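Local coordinates for activator of Hsp90 ATPase homologue 1/2-like C-terminal domain-containing protein (Mycobacterium smegmatis, PDB 3UID), which probably acts as a toxin, being an AHA1-family structural homologue of the type II toxin Rv2035 of Mycobacterium tuberculosis, which is involved in the hypoxic response, at residues F21-Y32 and I152-T160; W42-V52 and V62-D70. All coordinates share one frame; numbering follows the deposited sequence.

Contact 1. Residues F21-Y32 and I152-T160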
loop_
_atom_site.group_PDB
_atom_site.type_symbol
_atom_site.label_atom_id
_atom_site.label_comp_id
_atom_site.label_asym_id
_atom_site.label_seq_id
_atom_site.Cartn_x
_atom_site.Cartn_y
_atom_site.Cartn_z
ATOM N N PHE A 21 4.610 -12.384 -6.504
ATOM C CA PHE A 21 3.497 -12.368 -7.454
ATOM C C PHE A 21 3.883 -13.125 -8.715
ATOM O O PHE A 21 5.003 -12.983 -9.201
ATOM C CB PHE A 21 3.162 -10.931 -7.851
ATOM C CG PHE A 21 2.664 -10.071 -6.716
ATOM C CD1 PHE A 21 1.531 -10.432 -5.996
ATOM C CD2 PHE A 21 3.315 -8.891 -6.389
ATOM C CE1 PHE A 21 1.061 -9.626 -4.961
ATOM C CE2 PHE A 21 2.853 -8.077 -5.358
ATOM C CZ PHE A 21 1.728 -8.449 -4.643
ATOM N N ALA A 22 2.956 -13.907 -9.262
ATOM C CA ALA A 22 3.252 -14.677 -10.471
ATOM C C ALA A 22 2.916 -13.868 -11.719
ATOM O O ALA A 22 2.037 -14.230 -12.500
ATOM C CB ALA A 22 2.516 -16.014 -10.460
ATOM N N ALA A 23 3.620 -12.749 -11.873
ATOM C CA ALA A 23 3.479 -11.879 -13.024
ATOM C C ALA A 23 4.722 -11.009 -13.095
ATOM O O ALA A 23 5.434 -10.843 -12.095
ATOM C CB ALA A 23 2.209 -11.012 -12.891
ATOM N N PRO A 24 5.002 -10.449 -14.273
ATOM C CA PRO A 24 6.212 -9.644 -14.465
ATOM C C PRO A 24 6.174 -8.326 -13.701
ATOM O O PRO A 24 5.092 -7.832 -13.369
ATOM C CB PRO A 24 6.221 -9.380 -15.979
ATOM C CG PRO A 24 5.409 -10.483 -16.568
ATOM C CD PRO A 24 4.352 -10.794 -15.549
ATOM N N VAL A 25 7.351 -7.770 -13.437
ATOM C CA VAL A 25 7.452 -6.491 -12.752
ATOM C C VAL A 25 6.630 -5.416 -13.460
ATOM O O VAL A 25 5.977 -4.607 -12.798
ATOM C CB VAL A 25 8.903 -6.035 -12.643
ATOM C CG1 VAL A 25 8.954 -4.569 -12.302
ATOM C CG2 VAL A 25 9.632 -6.867 -11.580
ATOM N N THR A 26 6.669 -5.406 -14.790
ATOM C CA THR A 26 5.915 -4.408 -15.553
ATOM C C THR A 26 4.422 -4.492 -15.271
ATOM O O THR A 26 3.742 -3.465 -15.196
ATOM C CB THR A 26 6.169 -4.508 -17.064
ATOM O OG1 THR A 26 5.950 -5.852 -17.512
ATOM C CG2 THR A 26 7.603 -4.116 -17.366
ATOM N N ARG A 27 3.914 -5.708 -15.101
ATOM C CA ARG A 27 2.494 -5.898 -14.753
ATOM C C ARG A 27 2.139 -5.369 -13.356
ATOM O O ARG A 27 1.136 -4.675 -13.183
ATOM C CB ARG A 27 2.095 -7.375 -14.839
ATOM C CG ARG A 27 0.677 -7.627 -14.263
ATOM C CD ARG A 27 -0.347 -7.024 -15.193
ATOM N NE ARG A 27 -1.722 -7.089 -14.677
ATOM C CZ ARG A 27 -2.328 -6.090 -14.036
ATOM N NH1 ARG A 27 -1.687 -4.953 -13.808
ATOM N NH2 ARG A 27 -3.578 -6.226 -13.619
ATOM N N ILE A 28 2.946 -5.712 -12.353
ATOM C CA ILE A 28 2.708 -5.258 -10.995
ATOM C C ILE A 28 2.773 -3.735 -10.904
ATOM O O ILE A 28 1.993 -3.116 -10.191
ATOM C CB ILE A 28 3.679 -5.929 -10.005
ATOM C CG1 ILE A 28 3.587 -7.453 -10.134
ATOM C CG2 ILE A 28 3.359 -5.510 -8.582
ATOM C CD1 ILE A 28 2.210 -8.028 -9.801
ATOM N N TRP A 29 3.693 -3.123 -11.645
ATOM C CA TRP A 29 3.790 -1.673 -11.649
ATOM C C TRP A 29 2.437 -1.036 -11.984
ATOM O O TRP A 29 2.049 -0.037 -11.383
ATOM C CB TRP A 29 4.848 -1.197 -12.651
ATOM C CG TRP A 29 4.963 0.293 -12.677
ATOM C CD1 TRP A 29 4.352 1.156 -13.549
ATOM C CD2 TRP A 29 5.699 1.106 -11.764
ATOM N NE1 TRP A 29 4.690 2.451 -13.250
ATOM C CE2 TRP A 29 5.511 2.450 -12.153
ATOM C CE3 TRP A 29 6.516 0.829 -10.663
ATOM C CZ2 TRP A 29 6.108 3.508 -11.477
ATOM C CZ3 TRP A 29 7.100 1.887 -9.989
ATOM C CH2 TRP A 29 6.899 3.205 -10.400
ATOM N N GLN A 30 1.733 -1.620 -12.945
ATOM C CA GLN A 30 0.465 -1.065 -13.413
ATOM C C GLN A 30 -0.672 -1.151 -12.398
ATOM O O GLN A 30 -1.659 -0.403 -12.502
ATOM C CB GLN A 30 0.054 -1.714 -14.740
ATOM C CG GLN A 30 0.985 -1.388 -15.889
ATOM C CD GLN A 30 1.078 0.108 -16.189
ATOM O OE1 GLN A 30 0.117 0.855 -15.972
ATOM N NE2 GLN A 30 2.225 0.542 -16.675
ATOM N N ILE A 31 -0.548 -2.055 -11.429
ATOM C CA ILE A 31 -1.481 -2.100 -10.302
ATOM C C ILE A 31 -1.501 -0.742 -9.585
ATOM O O ILE A 31 -2.566 -0.248 -9.185
ATOM C CB ILE A 31 -1.103 -3.207 -9.288
ATOM C CG1 ILE A 31 -1.199 -4.613 -9.913
ATOM C CG2 ILE A 31 -1.955 -3.104 -8.012
ATOM C CD1 ILE A 31 -2.610 -5.086 -10.142
ATOM N N TYR A 32 -0.317 -0.149 -9.415
ATOM C CA TYR A 32 -0.166 1.116 -8.700
ATOM C C TYR A 32 -0.283 2.331 -9.612
ATOM O O TYR A 32 -0.701 3.397 -9.171
ATOM C CB TYR A 32 1.163 1.119 -7.930
ATOM C CG TYR A 32 1.167 -0.010 -6.941
ATOM C CD1 TYR A 32 0.564 0.132 -5.701
ATOM C CD2 TYR A 32 1.701 -1.250 -7.277
ATOM C CE1 TYR A 32 0.512 -0.930 -4.804
ATOM C CE2 TYR A 32 1.661 -2.318 -6.387
ATOM C CZ TYR A 32 1.071 -2.145 -5.152
ATOM O OH TYR A 32 1.019 -3.198 -4.274
ATOM N N ILE A 152 -2.555 -7.530 -1.195
ATOM C CA ILE A 152 -1.659 -8.499 -1.828
ATOM C C ILE A 152 -2.414 -9.719 -2.362
ATOM O O ILE A 152 -2.182 -10.157 -3.502
ATOM C CB ILE A 152 -0.537 -8.893 -0.864
ATOM C CG1 ILE A 152 0.471 -7.741 -0.786
ATOM C CG2 ILE A 152 0.173 -10.171 -1.327
ATOM C CD1 ILE A 152 1.310 -7.776 0.506
ATOM N N ASN A 153 -3.354 -10.231 -1.577
ATOM C CA ASN A 153 -4.176 -11.336 -2.044
ATOM C C ASN A 153 -5.077 -10.938 -3.203
ATOM O O ASN A 153 -5.303 -11.739 -4.102
ATOM C CB ASN A 153 -4.987 -11.940 -0.905
ATOM C CG ASN A 153 -4.102 -12.581 0.140
ATOM O OD1 ASN A 153 -3.000 -13.055 -0.171
ATOM N ND2 ASN A 153 -4.567 -12.590 1.385
ATOM N N GLN A 154 -5.572 -9.703 -3.196
ATOM C CA GLN A 154 -6.381 -9.242 -4.328
ATOM C C GLN A 154 -5.541 -9.132 -5.591
ATOM O O GLN A 154 -6.016 -9.449 -6.682
ATOM C CB GLN A 154 -7.108 -7.923 -4.029
ATOM C CG GLN A 154 -8.246 -8.069 -2.994
ATOM C CD GLN A 154 -9.272 -9.106 -3.407
ATOM O OE1 GLN A 154 -9.790 -9.073 -4.522
ATOM N NE2 GLN A 154 -9.550 -10.049 -2.517
ATOM N N ILE A 155 -4.298 -8.683 -5.451
ATOM C CA ILE A 155 -3.391 -8.648 -6.597
ATOM C C ILE A 155 -3.205 -10.061 -7.140
ATOM O O ILE A 155 -3.330 -10.263 -8.343
ATOM C CB ILE A 155 -2.028 -8.014 -6.248
ATOM C CG1 ILE A 155 -2.198 -6.517 -5.989
ATOM C CG2 ILE A 155 -1.021 -8.237 -7.385
ATOM C CD1 ILE A 155 -0.973 -5.884 -5.322
ATOM N N ASP A 156 -2.946 -11.035 -6.267
ATOM C CA ASP A 156 -2.852 -12.432 -6.709
ATOM C C ASP A 156 -4.048 -12.807 -7.593
ATOM O O ASP A 156 -3.887 -13.417 -8.654
ATOM C CB ASP A 156 -2.817 -13.417 -5.528
ATOM C CG ASP A 156 -1.514 -13.381 -4.745
ATOM O OD1 ASP A 156 -1.557 -13.716 -3.541
ATOM O OD2 ASP A 156 -0.461 -13.067 -5.320
ATOM N N ALA A 157 -5.252 -12.463 -7.138
ATOM C CA ALA A 157 -6.465 -12.881 -7.839
ATOM C C ALA A 157 -6.552 -12.292 -9.238
ATOM O O ALA A 157 -7.076 -12.934 -10.149
ATOM C CB ALA A 157 -7.695 -12.510 -7.035
ATOM N N LEU A 158 -6.034 -11.077 -9.407
ATOM C CA LEU A 158 -6.074 -10.402 -10.696
ATOM C C LEU A 158 -5.147 -11.039 -11.720
ATOM O O LEU A 158 -5.332 -10.850 -12.918
ATOM C CB LEU A 158 -5.662 -8.932 -10.574
ATOM C CG LEU A 158 -6.525 -7.978 -9.754
ATOM C CD1 LEU A 158 -6.029 -6.572 -9.982
ATOM C CD2 LEU A 158 -7.995 -8.085 -10.124
ATOM N N LEU A 159 -4.146 -11.772 -11.248
ATOM C CA LEU A 159 -3.082 -12.284 -12.117
ATOM C C LEU A 159 -3.391 -13.612 -12.820
ATOM O O LEU A 159 -2.561 -14.129 -13.586
ATOM C CB LEU A 159 -1.784 -12.415 -11.313
ATOM C CG LEU A 159 -1.283 -11.153 -10.603
ATOM C CD1 LEU A 159 0.046 -11.432 -9.882
ATOM C CD2 LEU A 159 -1.130 -10.008 -11.593
ATOM N N THR A 160 -4.559 -14.188 -12.548
ATOM C CA THR A 160 -4.952 -15.428 -13.203
ATOM C C THR A 160 -6.379 -15.322 -13.728
ATOM O O THR A 160 -7.235 -14.693 -13.103
ATOM C CB THR A 160 -4.852 -16.642 -12.264
ATOM O OG1 THR A 160 -5.342 -17.802 -12.947
ATOM C CG2 THR A 160 -5.663 -16.392 -11.005
HETATM O O HOH W 1 0.598 -14.510 -7.615
#
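I155 turns CG1 beside its own backbone N (chi1 -69°). That leaves CG2 anti to the N and sets it over one face of the F21 ring. F21 CG, anti to the carbonyl carbon, carries the ring across toward I155 on helix 152-158. The result is a CH-pi contact: I155 CG2 lies 3.8 Å from the centroid of the F21 ring, 24° off the normal and shifted toward the rim. Two oxygens meet the same ring in its plane, at the edge. D156 OD2 is 3.4 Å from F21 CD1, and the backbone O of I152 approaches CE1. The D156 carboxylate is turned steeply against the plane of the F21 ring.

The other branch of I155 ends in CD1. It lies 3.5 Å from Y32 OH, whose polar partner is Y126 OH of strand 121-129. L159 enters between the end of strand 14-21 and helix 25-33. L159 CD1 and CD2 both lie 3.7 Å from A23 CB. L159 CD1 also meets F21 CB and I28 CD1, while L159 CD2 touches R27 CG. I31 packs CD1 against L158 CD1 at 3.7 Å, and its CG2 faces I155 CG1.

This is the helix-grip arrangement of the SRPBCC (Bet v 1-like) superfamily. A long C-terminal helix lies beside a bent antiparallel sheet, and the short N-terminal helix packs near its C-terminal end. The axes of the two helical segments are 11.6 Å apart at an angle of 123°.

No direct hydrogen bond joins the segments. One water bridges them, accepting from A22 N at 2.9 Å and donating to D156 OD2. The guanidinium of R27 runs past L158 and L159 to a hydrogen bond from NH1 to Q37 OE1 of helix 35-42.

Contact 2. Residues W42-V52 and V62-D70; sequences WGPPSHPATVV and VTYFMTGPD
T67 OG1 donates to P48 O at 2.7 Å, in the carbonyl plane and on a lone pair. Beside it, the H47 ring presents an edge to the backbone oxygens of T67, G68 and P69. NE2 makes a weak but nearly straight hydrogen bond to P69 O, 3.4 Å long. On the ring's other nitrogen, H47 ND1 shares a 2.7 Å hydrogen bond with S46 OG, which helps fix the ring's rotation.

Further along, T50 and F65 form an antiparallel hydrogen-bonded pair. F65 N bonds T50 O at 2.8 Å, and T50 N bonds F65 O in return. V52 N then bonds T63 O, and V52 CG2 packs on F65 CE2 at 3.9 Å.

W42 points an edge at the face of Y64; its six-membered ring and the Y64 ring have centroids 5.0 Å apart and planes at 67°. Y64 CG sits between its backbone N and carbonyl carbon (chi1 57°), which places the ring against W42. Y64 CB separately touches W42 CZ3 at 3.6 Å.

A water accepts from T67 N and lies close to the carbonyls of W42 and H47. Outside, D93 takes the Y64 hydroxyl, and W78 meets both aromatic rings. The G43-A49 loop leads into strand pairing typical of an antiparallel beta hairpin, 50-54 with 61-67, at one border of the SRPBCC sheet.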
loop_
_atom_site.group_PDB
_atom_site.type_symbol
_atom_site.label_atom_id
_atom_site.label_comp_id
_atom_site.label_asym_id
_atom_site.label_seq_id
_atom_site.Cartn_x
_atom_site.Cartn_y
_atom_site.Cartn_z
ATOM N N TRP A 42 -7.413 -2.704 -3.442
ATOM C CA TRP A 42 -7.663 -2.129 -2.120
ATOM C C TRP A 42 -9.103 -2.334 -1.653
ATOM O O TRP A 42 -9.400 -2.179 -0.461
ATOM C CB TRP A 42 -7.368 -0.629 -2.132
ATOM C CG TRP A 42 -5.938 -0.263 -2.023
ATOM C CD1 TRP A 42 -4.880 -1.104 -1.819
ATOM C CD2 TRP A 42 -5.391 1.056 -2.107
ATOM N NE1 TRP A 42 -3.709 -0.387 -1.765
ATOM C CE2 TRP A 42 -3.995 0.942 -1.938
ATOM C CE3 TRP A 42 -5.946 2.324 -2.290
ATOM C CZ2 TRP A 42 -3.146 2.049 -1.960
ATOM C CZ3 TRP A 42 -5.089 3.429 -2.313
ATOM C CH2 TRP A 42 -3.715 3.280 -2.141
ATOM N N GLY A 43 -9.989 -2.668 -2.592
ATOM C CA GLY A 43 -11.419 -2.771 -2.320
ATOM C C GLY A 43 -12.081 -4.061 -2.783
ATOM O O GLY A 43 -12.859 -4.058 -3.747
ATOM N N PRO A 44 -11.818 -5.166 -2.073
ATOM C CA PRO A 44 -12.625 -6.377 -2.270
ATOM C C PRO A 44 -14.086 -6.079 -1.879
ATOM O O PRO A 44 -14.361 -5.039 -1.268
ATOM C CB PRO A 44 -11.982 -7.380 -1.310
ATOM C CG PRO A 44 -11.368 -6.546 -0.244
ATOM C CD PRO A 44 -10.981 -5.242 -0.863
ATOM N N PRO A 45 -15.027 -6.957 -2.253
ATOM C CA PRO A 45 -16.455 -6.663 -2.062
ATOM C C PRO A 45 -16.820 -6.260 -0.631
ATOM O O PRO A 45 -17.632 -5.342 -0.446
ATOM C CB PRO A 45 -17.126 -7.990 -2.424
ATOM C CG PRO A 45 -16.183 -8.625 -3.391
ATOM C CD PRO A 45 -14.818 -8.274 -2.879
ATOM N N SER A 46 -16.230 -6.926 0.361
ATOM C CA SER A 46 -16.548 -6.651 1.763
ATOM C C SER A 46 -15.923 -5.372 2.323
ATOM O O SER A 46 -16.389 -4.857 3.337
ATOM C CB SER A 46 -16.170 -7.836 2.656
ATOM O OG SER A 46 -14.770 -8.006 2.698
ATOM N N HIS A 47 -14.874 -4.869 1.680
ATOM C CA HIS A 47 -14.163 -3.677 2.153
ATOM C C HIS A 47 -13.904 -2.693 1.022
ATOM O O HIS A 47 -12.759 -2.549 0.564
ATOM C CB HIS A 47 -12.833 -4.076 2.801
ATOM C CG HIS A 47 -12.998 -4.816 4.090
ATOM N ND1 HIS A 47 -13.381 -6.138 4.148
ATOM C CD2 HIS A 47 -12.876 -4.401 5.372
ATOM C CE1 HIS A 47 -13.468 -6.513 5.413
ATOM N NE2 HIS A 47 -13.167 -5.478 6.176
ATOM N N PRO A 48 -14.963 -2.007 0.568
ATOM C CA PRO A 48 -14.876 -1.091 -0.573
ATOM C C PRO A 48 -13.822 -0.014 -0.380
ATOM O O PRO A 48 -13.600 0.478 0.737
ATOM C CB PRO A 48 -16.268 -0.456 -0.619
ATOM C CG PRO A 48 -17.162 -1.432 0.068
ATOM C CD PRO A 48 -16.329 -2.062 1.131
ATOM N N ALA A 49 -13.182 0.355 -1.484
ATOM C CA ALA A 49 -12.218 1.431 -1.494
ATOM C C ALA A 49 -12.516 2.332 -2.679
ATOM O O ALA A 49 -13.163 1.919 -3.653
ATOM C CB ALA A 49 -10.806 0.866 -1.600
ATOM N N THR A 50 -12.059 3.572 -2.580
ATOM C CA THR A 50 -12.113 4.495 -3.699
ATOM C C THR A 50 -10.764 5.192 -3.821
ATOM O O THR A 50 -10.234 5.715 -2.839
ATOM C CB THR A 50 -13.183 5.560 -3.469
ATOM O OG1 THR A 50 -14.459 4.931 -3.331
ATOM C CG2 THR A 50 -13.228 6.534 -4.648
ATOM N N VAL A 51 -10.207 5.196 -5.024
ATOM C CA VAL A 51 -9.060 6.056 -5.304
ATOM C C VAL A 51 -9.622 7.330 -5.915
ATOM O O VAL A 51 -10.288 7.303 -6.959
ATOM C CB VAL A 51 -8.033 5.366 -6.227
ATOM C CG1 VAL A 51 -6.974 6.353 -6.718
ATOM C CG2 VAL A 51 -7.391 4.189 -5.497
ATOM N N VAL A 52 -9.414 8.435 -5.212
ATOM C CA VAL A 52 -10.020 9.708 -5.580
ATOM C C VAL A 52 -9.118 10.464 -6.548
ATOM O O VAL A 52 -9.406 10.525 -7.752
ATOM C CB VAL A 52 -10.384 10.524 -4.320
ATOM C CG1 VAL A 52 -10.992 11.873 -4.703
ATOM C CG2 VAL A 52 -11.386 9.730 -3.465
ATOM N N VAL A 62 -1.737 10.902 -4.214
ATOM C CA VAL A 62 -2.799 9.909 -4.323
ATOM C C VAL A 62 -3.673 10.063 -3.094
ATOM O O VAL A 62 -3.171 10.077 -1.970
ATOM C CB VAL A 62 -2.263 8.477 -4.376
ATOM C CG1 VAL A 62 -3.421 7.472 -4.475
ATOM C CG2 VAL A 62 -1.293 8.311 -5.543
ATOM N N THR A 63 -4.976 10.179 -3.298
ATOM C CA THR A 63 -5.905 10.276 -2.163
ATOM C C THR A 63 -6.923 9.155 -2.233
ATOM O O THR A 63 -7.350 8.773 -3.313
ATOM C CB THR A 63 -6.612 11.634 -2.102
ATOM O OG1 THR A 63 -7.404 11.836 -3.289
ATOM C CG2 THR A 63 -5.577 12.744 -1.990
ATOM N N TYR A 64 -7.300 8.601 -1.090
ATOM C CA TYR A 64 -8.106 7.379 -1.113
ATOM C C TYR A 64 -9.008 7.207 0.104
ATOM O O TYR A 64 -8.738 7.743 1.193
ATOM C CB TYR A 64 -7.187 6.153 -1.205
ATOM C CG TYR A 64 -6.174 6.079 -0.087
ATOM C CD1 TYR A 64 -4.870 6.519 -0.282
ATOM C CD2 TYR A 64 -6.531 5.611 1.175
ATOM C CE1 TYR A 64 -3.935 6.469 0.743
ATOM C CE2 TYR A 64 -5.602 5.566 2.207
ATOM C CZ TYR A 64 -4.306 5.990 1.975
ATOM O OH TYR A 64 -3.379 5.953 2.994
ATOM N N PHE A 65 -10.082 6.456 -0.094
ATOM C CA PHE A 65 -10.892 5.953 1.007
ATOM C C PHE A 65 -10.717 4.451 1.074
ATOM O O PHE A 65 -10.652 3.782 0.041
ATOM C CB PHE A 65 -12.380 6.252 0.794
ATOM C CG PHE A 65 -12.708 7.711 0.697
ATOM C CD1 PHE A 65 -12.216 8.604 1.624
ATOM C CD2 PHE A 65 -13.517 8.183 -0.327
ATOM C CE1 PHE A 65 -12.530 9.950 1.544
ATOM C CE2 PHE A 65 -13.840 9.529 -0.413
ATOM C CZ PHE A 65 -13.338 10.415 0.525
ATOM N N MET A 66 -10.668 3.927 2.294
ATOM C CA MET A 66 -10.611 2.492 2.491
ATOM C C MET A 66 -11.599 2.103 3.570
ATOM O O MET A 66 -12.080 2.952 4.325
ATOM C CB MET A 66 -9.209 2.043 2.900
ATOM C CG MET A 66 -8.135 2.285 1.858
ATOM S SD MET A 66 -6.523 1.809 2.494
ATOM C CE MET A 66 -6.806 0.085 2.855
ATOM N N THR A 67 -11.921 0.816 3.617
ATOM C CA THR A 67 -12.756 0.276 4.680
ATOM C C THR A 67 -11.873 -0.553 5.606
ATOM O O THR A 67 -11.289 -1.545 5.180
ATOM C CB THR A 67 -13.849 -0.641 4.126
ATOM O OG1 THR A 67 -14.649 0.094 3.203
ATOM C CG2 THR A 67 -14.736 -1.150 5.250
ATOM N N GLY A 68 -11.751 -0.129 6.861
ATOM C CA GLY A 68 -11.004 -0.877 7.861
ATOM C C GLY A 68 -11.575 -2.236 8.230
ATOM O O GLY A 68 -12.678 -2.591 7.839
ATOM N N PRO A 69 -10.810 -3.022 8.999
ATOM C CA PRO A 69 -11.198 -4.392 9.354
ATOM C C PRO A 69 -12.617 -4.473 9.914
ATOM O O PRO A 69 -13.363 -5.385 9.560
ATOM C CB PRO A 69 -10.187 -4.760 10.443
ATOM C CG PRO A 69 -8.968 -3.975 10.078
ATOM C CD PRO A 69 -9.492 -2.660 9.550
ATOM N N ASP A 70 -12.976 -3.526 10.772
ATOM C CA ASP A 70 -14.282 -3.522 11.418
ATOM C C ASP A 70 -15.362 -2.789 10.625
ATOM O O ASP A 70 -16.482 -2.654 11.098
ATOM C CB ASP A 70 -14.175 -2.919 12.821
ATOM C CG ASP A 70 -13.667 -1.485 12.799
ATOM O OD1 ASP A 70 -13.310 -0.987 11.706
ATOM O OD2 ASP A 70 -13.620 -0.856 13.879
HETATM O O HOH W 2 -10.788 -0.953 1.738
#

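Overall arrangement
The chain enters contact 1 at the end of strand 14-21 and runs into helix 25-33. Helix 35-42 follows and leads into contact 2 at W42. Contact 2 closes a short loop, pairing edge strand 50-54 with strand 61-67. The remaining sheet strands and helix 133-141 come next. The long helix 144-158 then returns to residues 21-32 and closes contact 1 across about 120 residues. Contact 2 is therefore nested inside contact 1. Their centres are about 18 Å apart. They touch where Q154 NE2 packs on P44 CB. Together they tie the C-terminal helix to the N-terminal helix, and helix 35-42 to the sheet border.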